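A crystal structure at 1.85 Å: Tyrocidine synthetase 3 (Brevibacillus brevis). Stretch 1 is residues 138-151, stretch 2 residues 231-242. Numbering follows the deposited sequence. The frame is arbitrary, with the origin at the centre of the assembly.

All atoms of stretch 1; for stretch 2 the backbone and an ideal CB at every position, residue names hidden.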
ATOM      1  N   ALA A 138      -7.173   0.996  29.911  1.00 61.57           N
ATOM      2  CA  ALA A 138      -8.441   1.663  29.603  1.00 61.58           C
ATOM      3  C   ALA A 138      -8.475   2.241  28.190  1.00 61.51           C
ATOM      4  O   ALA A 138      -9.513   2.203  27.528  1.00 61.40           O
ATOM      5  CB  ALA A 138      -8.719   2.758  30.619  1.00 61.52           C
ATOM      6  N   ALA A 139      -7.346   2.783  27.738  1.00 61.52           N
ATOM      7  CA  ALA A 139      -7.239   3.316  26.380  1.00 61.42           C
ATOM      8  C   ALA A 139      -7.411   2.202  25.350  1.00 61.39           C
ATOM      9  O   ALA A 139      -8.118   2.377  24.357  1.00 61.14           O
ATOM     10  CB  ALA A 139      -5.907   4.036  26.185  1.00 61.45           C
ATOM     11  N   PHE A 140      -6.782   1.050  25.590  1.00 61.32           N
ATOM     12  CA  PHE A 140      -6.949  -0.106  24.703  1.00 61.33           C
ATOM     13  C   PHE A 140      -8.377  -0.647  24.700  1.00 61.08           C
ATOM     14  O   PHE A 140      -8.874  -1.091  23.664  1.00 60.93           O
ATOM     15  CB  PHE A 140      -5.964  -1.225  25.062  1.00 61.61           C
ATOM     16  CG  PHE A 140      -4.608  -1.052  24.441  1.00 62.18           C
ATOM     17  CD1 PHE A 140      -4.429  -1.246  23.078  1.00 62.63           C
ATOM     18  CD2 PHE A 140      -3.514  -0.685  25.212  1.00 62.93           C
ATOM     19  CE1 PHE A 140      -3.184  -1.084  22.493  1.00 62.84           C
ATOM     20  CE2 PHE A 140      -2.266  -0.517  24.635  1.00 63.27           C
ATOM     21  CZ  PHE A 140      -2.099  -0.719  23.273  1.00 63.11           C
ATOM     22  N   GLN A 141      -9.029  -0.624  25.855  1.00 60.97           N
ATOM     23  CA  GLN A 141     -10.414  -1.077  25.957  1.00 61.11           C
ATOM     24  C   GLN A 141     -11.322  -0.189  25.113  1.00 61.31           C
ATOM     25  O   GLN A 141     -12.200  -0.689  24.396  1.00 61.20           O
ATOM     26  CB  GLN A 141     -10.867  -1.100  27.421  1.00 61.18           C
ATOM     27  CG  GLN A 141     -10.245  -2.257  28.210  1.00 61.26           C
ATOM     28  CD  GLN A 141     -10.574  -2.231  29.693  1.00 62.19           C
ATOM     29  OE1 GLN A 141     -10.659  -3.277  30.332  1.00 64.06           O
ATOM     30  NE2 GLN A 141     -10.755  -1.042  30.245  1.00 61.46           N
ATOM     31  N   ARG A 142     -11.088   1.119  25.179  1.00 61.40           N
ATOM     32  CA  ARG A 142     -11.812   2.074  24.339  1.00 61.83           C
ATOM     33  C   ARG A 142     -11.517   1.861  22.853  1.00 61.56           C
ATOM     34  O   ARG A 142     -12.431   1.912  22.037  1.00 61.60           O
ATOM     35  CB  ARG A 142     -11.497   3.517  24.746  1.00 62.04           C
ATOM     36  CG  ARG A 142     -12.158   3.947  26.054  1.00 63.66           C
ATOM     37  CD  ARG A 142     -12.061   5.451  26.260  1.00 65.05           C
ATOM     38  NE  ARG A 142     -12.923   5.919  27.347  1.00 66.98           N
ATOM     39  CZ  ARG A 142     -12.656   5.798  28.647  1.00 68.15           C
ATOM     40  NH1 ARG A 142     -11.538   5.210  29.068  1.00 69.08           N
ATOM     41  NH2 ARG A 142     -13.520   6.264  29.543  1.00 68.83           N
ATOM     42  N   LEU A 143     -10.252   1.610  22.509  1.00 61.51           N
ATOM     43  CA  LEU A 143      -9.871   1.322  21.118  1.00 61.35           C
ATOM     44  C   LEU A 143     -10.613   0.108  20.588  1.00 60.90           C
ATOM     45  O   LEU A 143     -11.106   0.116  19.457  1.00 60.61           O
ATOM     46  CB  LEU A 143      -8.366   1.058  20.985  1.00 61.69           C
ATOM     47  CG  LEU A 143      -7.389   2.235  20.899  1.00 62.71           C
ATOM     48  CD1 LEU A 143      -5.987   1.673  20.683  1.00 63.90           C
ATOM     49  CD2 LEU A 143      -7.761   3.198  19.776  1.00 63.18           C
ATOM     50  N   ILE A 144     -10.657  -0.942  21.407  1.00 60.42           N
ATOM     51  CA  ILE A 144     -11.357  -2.176  21.059  1.00 59.97           C
ATOM     52  C   ILE A 144     -12.851  -1.917  20.869  1.00 59.87           C
ATOM     53  O   ILE A 144     -13.449  -2.427  19.929  1.00 59.40           O
ATOM     54  CB  ILE A 144     -11.137  -3.266  22.131  1.00 60.06           C
ATOM     55  CG1 ILE A 144      -9.668  -3.708  22.141  1.00 60.04           C
ATOM     56  CG2 ILE A 144     -12.028  -4.471  21.862  1.00 59.70           C
ATOM     57  CD1 ILE A 144      -9.263  -4.466  23.395  1.00 59.61           C
ATOM     58  N   ALA A 145     -13.446  -1.119  21.757  1.00 59.72           N
ATOM     59  CA  ALA A 145     -14.846  -0.706  21.604  1.00 60.02           C
ATOM     60  C   ALA A 145     -15.066   0.108  20.326  1.00 60.13           C
ATOM     61  O   ALA A 145     -16.088  -0.044  19.654  1.00 60.19           O
ATOM     62  CB  ALA A 145     -15.303   0.101  22.821  1.00 59.80           C
ATOM     63  N   ARG A 146     -14.101   0.963  19.996  1.00 60.35           N
ATOM     64  CA  ARG A 146     -14.205   1.870  18.847  1.00 60.54           C
ATOM     65  C   ARG A 146     -14.089   1.174  17.494  1.00 60.36           C
ATOM     66  O   ARG A 146     -14.823   1.504  16.560  1.00 60.02           O
ATOM     67  CB  ARG A 146     -13.129   2.960  18.948  1.00 60.70           C
ATOM     68  CG  ARG A 146     -13.000   3.873  17.734  1.00 61.12           C
ATOM     69  CD  ARG A 146     -12.019   5.000  18.038  1.00 62.58           C
ATOM     70  NE  ARG A 146     -11.648   5.773  16.851  1.00 62.68           N
ATOM     71  CZ  ARG A 146     -12.424   6.689  16.279  1.00 62.50           C
ATOM     72  NH1 ARG A 146     -13.645   6.926  16.736  1.00 62.82           N
ATOM     73  NH2 ARG A 146     -11.983   7.347  15.219  1.00 63.11           N
ATOM     74  N   HIS A 147     -13.153   0.236  17.383  1.00 60.70           N
ATOM     75  CA  HIS A 147     -12.805  -0.363  16.097  1.00 60.70           C
ATOM     76  C   HIS A 147     -13.340  -1.785  15.980  1.00 60.70           C
ATOM     77  O   HIS A 147     -12.859  -2.685  16.665  1.00 60.33           O
ATOM     78  CB  HIS A 147     -11.282  -0.350  15.920  1.00 60.88           C
ATOM     79  CG  HIS A 147     -10.700   1.024  15.818  1.00 60.76           C
ATOM     80  ND1 HIS A 147     -10.976   1.871  14.765  1.00 61.79           N
ATOM     81  CD2 HIS A 147      -9.868   1.706  16.639  1.00 61.75           C
ATOM     82  CE1 HIS A 147     -10.337   3.013  14.942  1.00 62.08           C
ATOM     83  NE2 HIS A 147      -9.656   2.939  16.071  1.00 61.88           N
ATOM     84  N   GLU A 148     -14.334  -1.984  15.109  1.00 60.85           N
ATOM     85  CA  GLU A 148     -14.988  -3.288  14.954  1.00 60.80           C
ATOM     86  C   GLU A 148     -14.016  -4.394  14.584  1.00 60.70           C
ATOM     87  O   GLU A 148     -14.252  -5.560  14.917  1.00 60.79           O
ATOM     88  CB  GLU A 148     -16.100  -3.248  13.897  1.00 61.30           C
ATOM     89  CG  GLU A 148     -17.428  -2.750  14.397  1.00 62.94           C
ATOM     90  CD  GLU A 148     -18.568  -2.955  13.403  1.00 65.28           C
ATOM     91  OE1 GLU A 148     -18.323  -3.342  12.236  1.00 65.71           O
ATOM     92  OE2 GLU A 148     -19.723  -2.710  13.804  1.00 68.31           O
ATOM     93  N   SER A 149     -12.943  -4.047  13.878  1.00 60.13           N
ATOM     94  CA  SER A 149     -11.931  -5.037  13.516  1.00 59.91           C
ATOM     95  C   SER A 149     -11.286  -5.665  14.757  1.00 59.25           C
ATOM     96  O   SER A 149     -10.873  -6.823  14.724  1.00 59.36           O
ATOM     97  CB  SER A 149     -10.868  -4.422  12.606  1.00 60.00           C
ATOM     98  OG  SER A 149     -11.411  -4.166  11.316  1.00 60.78           O
ATOM     99  N   LEU A 150     -11.214  -4.906  15.847  1.00 58.97           N
ATOM    100  CA  LEU A 150     -10.689  -5.428  17.114  1.00 58.69           C
ATOM    101  C   LEU A 150     -11.722  -6.243  17.911  1.00 58.75           C
ATOM    102  O   LEU A 150     -11.413  -6.752  18.999  1.00 58.37           O
ATOM    103  CB  LEU A 150     -10.152  -4.281  17.983  1.00 58.69           C
ATOM    104  CG  LEU A 150      -9.002  -3.473  17.371  1.00 58.93           C
ATOM    105  CD1 LEU A 150      -8.493  -2.438  18.364  1.00 59.55           C
ATOM    106  CD2 LEU A 150      -7.864  -4.393  16.896  1.00 59.50           C
ATOM    107  N   ARG A 151     -12.944  -6.346  17.390  1.00 58.62           N
ATOM    108  CA  ARG A 151     -13.974  -7.201  17.977  1.00 58.78           C
ATOM    109  C   ARG A 151     -14.444  -8.258  16.972  1.00 58.55           C
ATOM    110  O   ARG A 151     -15.526  -8.827  17.114  1.00 58.27           O
ATOM    111  CB  ARG A 151     -15.146  -6.343  18.458  1.00 58.81           C
ATOM    112  CG  ARG A 151     -14.769  -5.460  19.643  1.00 60.03           C
ATOM    113  CD  ARG A 151     -15.891  -4.524  20.080  1.00 60.43           C
ATOM    114  NE  ARG A 151     -16.075  -3.375  19.180  1.00 61.24           N
ATOM    115  CZ  ARG A 151     -17.106  -3.195  18.356  1.00 61.40           C
ATOM    116  NH1 ARG A 151     -18.084  -4.089  18.260  1.00 61.40           N
ATOM    117  NH2 ARG A 151     -17.158  -2.103  17.608  1.00 62.50           N
ATOM    118  N   UNK A 231      -0.646   2.659  12.612  1.00 63.81           N
ATOM    119  CA  UNK A 231      -0.400   4.084  12.824  1.00 63.66           C
ATOM    120  C   UNK A 231      -1.595   4.763  13.467  1.00 63.37           C
ATOM    121  O   UNK A 231      -1.443   5.542  14.409  1.00 63.15           O
ATOM    122  CB  UNK A 231      -0.062   4.770  11.499  1.00 63.66           C
ATOM    123  N   UNK A 232      -2.785   4.449  12.960  1.00 63.20           N
ATOM    124  CA  UNK A 232      -4.047   4.956  13.504  1.00 63.29           C
ATOM    125  C   UNK A 232      -4.206   4.528  14.964  1.00 63.19           C
ATOM    126  O   UNK A 232      -4.461   5.358  15.837  1.00 63.26           O
ATOM    127  CB  UNK A 232      -5.231   4.458  12.672  1.00 63.29           C
ATOM    128  N   UNK A 233      -4.023   3.234  15.219  1.00 63.31           N
ATOM    129  CA  UNK A 233      -4.099   2.673  16.575  1.00 63.26           C
ATOM    130  C   UNK A 233      -3.146   3.353  17.562  1.00 63.40           C
ATOM    131  O   UNK A 233      -3.536   3.662  18.696  1.00 63.14           O
ATOM    132  CB  UNK A 233      -3.794   1.174  16.530  1.00 63.26           C
ATOM    133  N   UNK A 234      -1.908   3.593  17.134  1.00 63.52           N
ATOM    134  CA  UNK A 234      -0.929   4.297  17.971  1.00 63.58           C
ATOM    135  C   UNK A 234      -1.362   5.730  18.282  1.00 63.55           C
ATOM    136  O   UNK A 234      -1.331   6.161  19.441  1.00 63.09           O
ATOM    137  CB  UNK A 234       0.437   4.311  17.281  1.00 63.58           C
ATOM    138  N   UNK A 235      -1.735   6.469  17.238  1.00 63.41           N
ATOM    139  CA  UNK A 235      -2.144   7.862  17.380  1.00 63.46           C
ATOM    140  C   UNK A 235      -3.349   7.977  18.296  1.00 63.58           C
ATOM    141  O   UNK A 235      -3.379   8.828  19.181  1.00 63.31           O
ATOM    142  CB  UNK A 235      -2.459   8.473  16.013  1.00 63.46           C
ATOM    143  N   UNK A 236      -4.331   7.105  18.091  1.00 63.52           N
ATOM    144  CA  UNK A 236      -5.576   7.162  18.851  1.00 63.90           C
ATOM    145  C   UNK A 236      -5.410   6.665  20.283  1.00 64.11           C
ATOM    146  O   UNK A 236      -6.106   7.130  21.183  1.00 64.22           O
ATOM    147  CB  UNK A 236      -6.655   6.340  18.144  1.00 63.90           C
ATOM    148  N   UNK A 237      -4.488   5.725  20.493  1.00 64.33           N
ATOM    149  CA  UNK A 237      -4.160   5.271  21.841  1.00 64.48           C
ATOM    150  C   UNK A 237      -3.607   6.441  22.665  1.00 64.35           C
ATOM    151  O   UNK A 237      -4.035   6.672  23.799  1.00 64.18           O
ATOM    152  CB  UNK A 237      -3.151   4.122  21.792  1.00 64.48           C
ATOM    153  N   UNK A 238      -2.663   7.175  22.077  1.00 64.33           N
ATOM    154  CA  UNK A 238      -2.074   8.365  22.698  1.00 64.45           C
ATOM    155  C   UNK A 238      -3.136   9.414  23.035  1.00 64.52           C
ATOM    156  O   UNK A 238      -3.124   9.993  24.128  1.00 64.46           O
ATOM    157  CB  UNK A 238      -1.019   8.974  21.772  1.00 64.45           C
ATOM    158  N   UNK A 239      -4.044   9.656  22.094  1.00 64.50           N
ATOM    159  CA  UNK A 239      -5.145  10.601  22.299  1.00 64.45           C
ATOM    160  C   UNK A 239      -6.099  10.133  23.403  1.00 64.56           C
ATOM    161  O   UNK A 239      -6.458  10.913  24.289  1.00 64.23           O
ATOM    162  CB  UNK A 239      -5.918  10.796  20.993  1.00 64.45           C
ATOM    163  N   UNK A 240      -6.498   8.863  23.344  1.00 64.74           N
ATOM    164  CA  UNK A 240      -7.407   8.285  24.343  1.00 65.07           C
ATOM    165  C   UNK A 240      -6.810   8.274  25.751  1.00 65.48           C
ATOM    166  O   UNK A 240      -7.518   8.542  26.724  1.00 65.50           O
ATOM    167  CB  UNK A 240      -7.781   6.858  23.939  1.00 65.07           C
ATOM    168  N   UNK A 241      -5.514   7.974  25.853  1.00 65.94           N
ATOM    169  CA  UNK A 241      -4.803   8.035  27.134  1.00 66.46           C
ATOM    170  C   UNK A 241      -4.872   9.442  27.743  1.00 67.02           C
ATOM    171  O   UNK A 241      -4.968   9.590  28.962  1.00 67.19           O
ATOM    172  CB  UNK A 241      -3.343   7.616  26.948  1.00 66.46           C
ATOM    173  N   UNK A 242      -4.821  10.463  26.889  1.00 67.78           N
ATOM    174  CA  UNK A 242      -4.943  11.858  27.324  1.00 68.41           C
ATOM    175  C   UNK A 242      -6.395  12.270  27.591  1.00 68.64           C
ATOM    176  O   UNK A 242      -6.645  13.371  28.083  1.00 68.53           O
ATOM    177  CB  UNK A 242      -4.335  12.783  26.268  1.00 68.41           C
TER

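The two helices cross at 124° between their N-to-C directions, with axes 8.8 Å apart at closest approach.

Position 231 has nothing of stretch 1 within 5.5 Å of its ideal CB; almost any residue would fit, and Gly-231 is found. At 232 CA-to-CB points sideways, and a side chain with a gamma carbon directed that way could just reach the His-147 ring. A branched aliphatic residue would do, and Ile-232 just touches it, CG2 lying 4.5 Å from His-147 CE1.

Position 233 also points sideways, but its ideal CB is 4.7 Å from Leu-143 CD1, and His-147 and Leu-150 lie within reach of a longer chain. Leucine, methionine or isoleucine would suit. Leu-233, with both chi angles off the usual wells, brings CD1 to 3.8 Å from His-147 CD2 and 4.5 Å from Leu-150 CD1.

Position 234 points away and 235 is out of reach; they are Leu-234 and Ala-235.

The CB of position 236 points toward stretch 1, 5.0 Å from His-147 NE2 and 5.2 Å from Arg-146 NE, two nitrogens that can donate. An acidic chain is the natural answer; glutamine could accept hydrogen bonds but would leave the arginine's charge unpaired here. Glu-236 accepts from His-147 NE2 at OE1 (2.7 Å) and forms a salt bridge with Arg-146, through NE to OE1 (2.9 Å) and NH2 to OE2 (3.2 Å). OE1 thus serves both partners, near the plane of each group.

At 237 the ideal CB is 3.9 Å from Leu-143 CD1, with Ala-139 CB and Phe-140 CZ both at 5.2 Å. The small alanine leaves space for a large apolar or aromatic chain. Trp-237 CD1 lies over one face of the Phe-140 ring, 3.6 Å from Phe-140 CE2, and 3.5 Å from Ala-139 CB; the two aromatic planes meet obliquely at 39°.

Position 238 points away and 239 is out of reach; they are Val-238 and Gln-239.

Position 240 points toward Ala-139 CB, 4.1 Å from the ideal CB, with Leu-143 and Arg-142 beyond. A medium aliphatic chain fits. Leu-240 sets CD1 3.5 Å from Leu-143 CD2 and 4.1 Å from Arg-142 CB, helping Leu-233, Glu-236 and Trp-237 form the hole that receives Leu-143.

At 241 the backbones come close, CA to CA 5.4 Å from Ala-139, yet CB points sideways, so a large chain can leave the crossing. Tyr-241 touches Ala-139 chiefly near its backbone. Position 242 is out of reach, so stretch 1 sets no demand there; it is Gln-242.

Stretch 2 (231-242) GILLAEWVQLYQ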
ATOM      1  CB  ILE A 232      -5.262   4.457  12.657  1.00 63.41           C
ATOM      2  CG1 ILE A 232      -5.220   5.055  11.249  1.00 63.39           C
ATOM      3  CG2 ILE A 232      -6.591   4.838  13.304  1.00 63.72           C
ATOM      4  CD1 ILE A 232      -6.250   4.468  10.314  1.00 63.37           C
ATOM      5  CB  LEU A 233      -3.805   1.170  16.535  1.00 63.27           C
ATOM      6  CG  LEU A 233      -4.967   0.161  16.567  1.00 64.01           C
ATOM      7  CD1 LEU A 233      -6.285   0.692  16.067  1.00 64.66           C
ATOM      8  CD2 LEU A 233      -4.564  -1.110  15.831  1.00 62.52           C
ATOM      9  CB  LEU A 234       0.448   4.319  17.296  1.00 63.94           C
ATOM     10  CG  LEU A 234       1.565   5.071  18.042  1.00 64.28           C
ATOM     11  CD1 LEU A 234       1.697   4.615  19.489  1.00 63.76           C
ATOM     12  CD2 LEU A 234       2.888   4.905  17.311  1.00 65.17           C
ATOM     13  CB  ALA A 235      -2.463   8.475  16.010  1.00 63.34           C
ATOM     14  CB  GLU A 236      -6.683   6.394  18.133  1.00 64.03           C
ATOM     15  CG  GLU A 236      -7.074   7.037  16.812  1.00 64.14           C
ATOM     16  CD  GLU A 236      -8.325   6.454  16.214  1.00 64.99           C
ATOM     17  OE1 GLU A 236      -8.815   5.433  16.730  1.00 65.65           O
ATOM     18  OE2 GLU A 236      -8.818   7.017  15.215  1.00 66.32           O
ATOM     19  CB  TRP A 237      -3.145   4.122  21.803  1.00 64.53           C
ATOM     20  CG  TRP A 237      -2.781   3.653  23.172  1.00 65.22           C
ATOM     21  CD1 TRP A 237      -3.473   2.772  23.943  1.00 65.12           C
ATOM     22  CD2 TRP A 237      -1.658   4.080  23.955  1.00 65.39           C
ATOM     23  NE1 TRP A 237      -2.847   2.613  25.159  1.00 65.82           N
ATOM     24  CE2 TRP A 237      -1.730   3.404  25.190  1.00 65.51           C
ATOM     25  CE3 TRP A 237      -0.597   4.965  23.729  1.00 65.62           C
ATOM     26  CZ2 TRP A 237      -0.781   3.583  26.198  1.00 65.19           C
ATOM     27  CZ3 TRP A 237       0.352   5.140  24.734  1.00 65.16           C
ATOM     28  CH2 TRP A 237       0.249   4.451  25.952  1.00 64.93           C
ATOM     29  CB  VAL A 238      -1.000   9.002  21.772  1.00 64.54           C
ATOM     30  CG1 VAL A 238      -0.608  10.395  22.254  1.00 64.49           C
ATOM     31  CG2 VAL A 238       0.224   8.097  21.686  1.00 64.46           C
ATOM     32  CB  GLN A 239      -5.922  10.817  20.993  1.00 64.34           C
ATOM     33  CG  GLN A 239      -5.195  11.678  19.970  1.00 64.75           C
ATOM     34  CD  GLN A 239      -5.889  11.692  18.620  1.00 65.45           C
ATOM     35  OE1 GLN A 239      -5.853  10.707  17.882  1.00 67.46           O
ATOM     36  NE2 GLN A 239      -6.523  12.810  18.288  1.00 67.00           N
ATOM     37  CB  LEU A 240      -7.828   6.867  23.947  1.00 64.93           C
ATOM     38  CG  LEU A 240      -8.802   6.782  22.768  1.00 64.83           C
ATOM     39  CD1 LEU A 240      -8.877   5.349  22.240  1.00 64.31           C
ATOM     40  CD2 LEU A 240     -10.186   7.307  23.146  1.00 63.34           C
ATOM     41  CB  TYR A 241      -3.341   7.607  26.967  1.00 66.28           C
ATOM     42  CG  TYR A 241      -2.573   7.492  28.274  1.00 66.02           C
ATOM     43  CD1 TYR A 241      -2.428   6.262  28.917  1.00 65.87           C
ATOM     44  CD2 TYR A 241      -1.989   8.613  28.867  1.00 66.08           C
ATOM     45  CE1 TYR A 241      -1.725   6.153  30.115  1.00 65.93           C
ATOM     46  CE2 TYR A 241      -1.288   8.513  30.060  1.00 65.95           C
ATOM     47  CZ  TYR A 241      -1.158   7.280  30.679  1.00 65.78           C
ATOM     48  OH  TYR A 241      -0.458   7.178  31.864  1.00 65.35           O
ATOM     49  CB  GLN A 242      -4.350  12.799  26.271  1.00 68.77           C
ATOM     50  CG  GLN A 242      -2.861  12.600  25.996  1.00 69.80           C
ATOM     51  CD  GLN A 242      -2.401  13.341  24.748  1.00 71.16           C
ATOM     52  OE1 GLN A 242      -2.968  14.372  24.380  1.00 73.34           O
ATOM     53  NE2 GLN A 242      -1.368  12.824  24.097  1.00 71.06           N
TER
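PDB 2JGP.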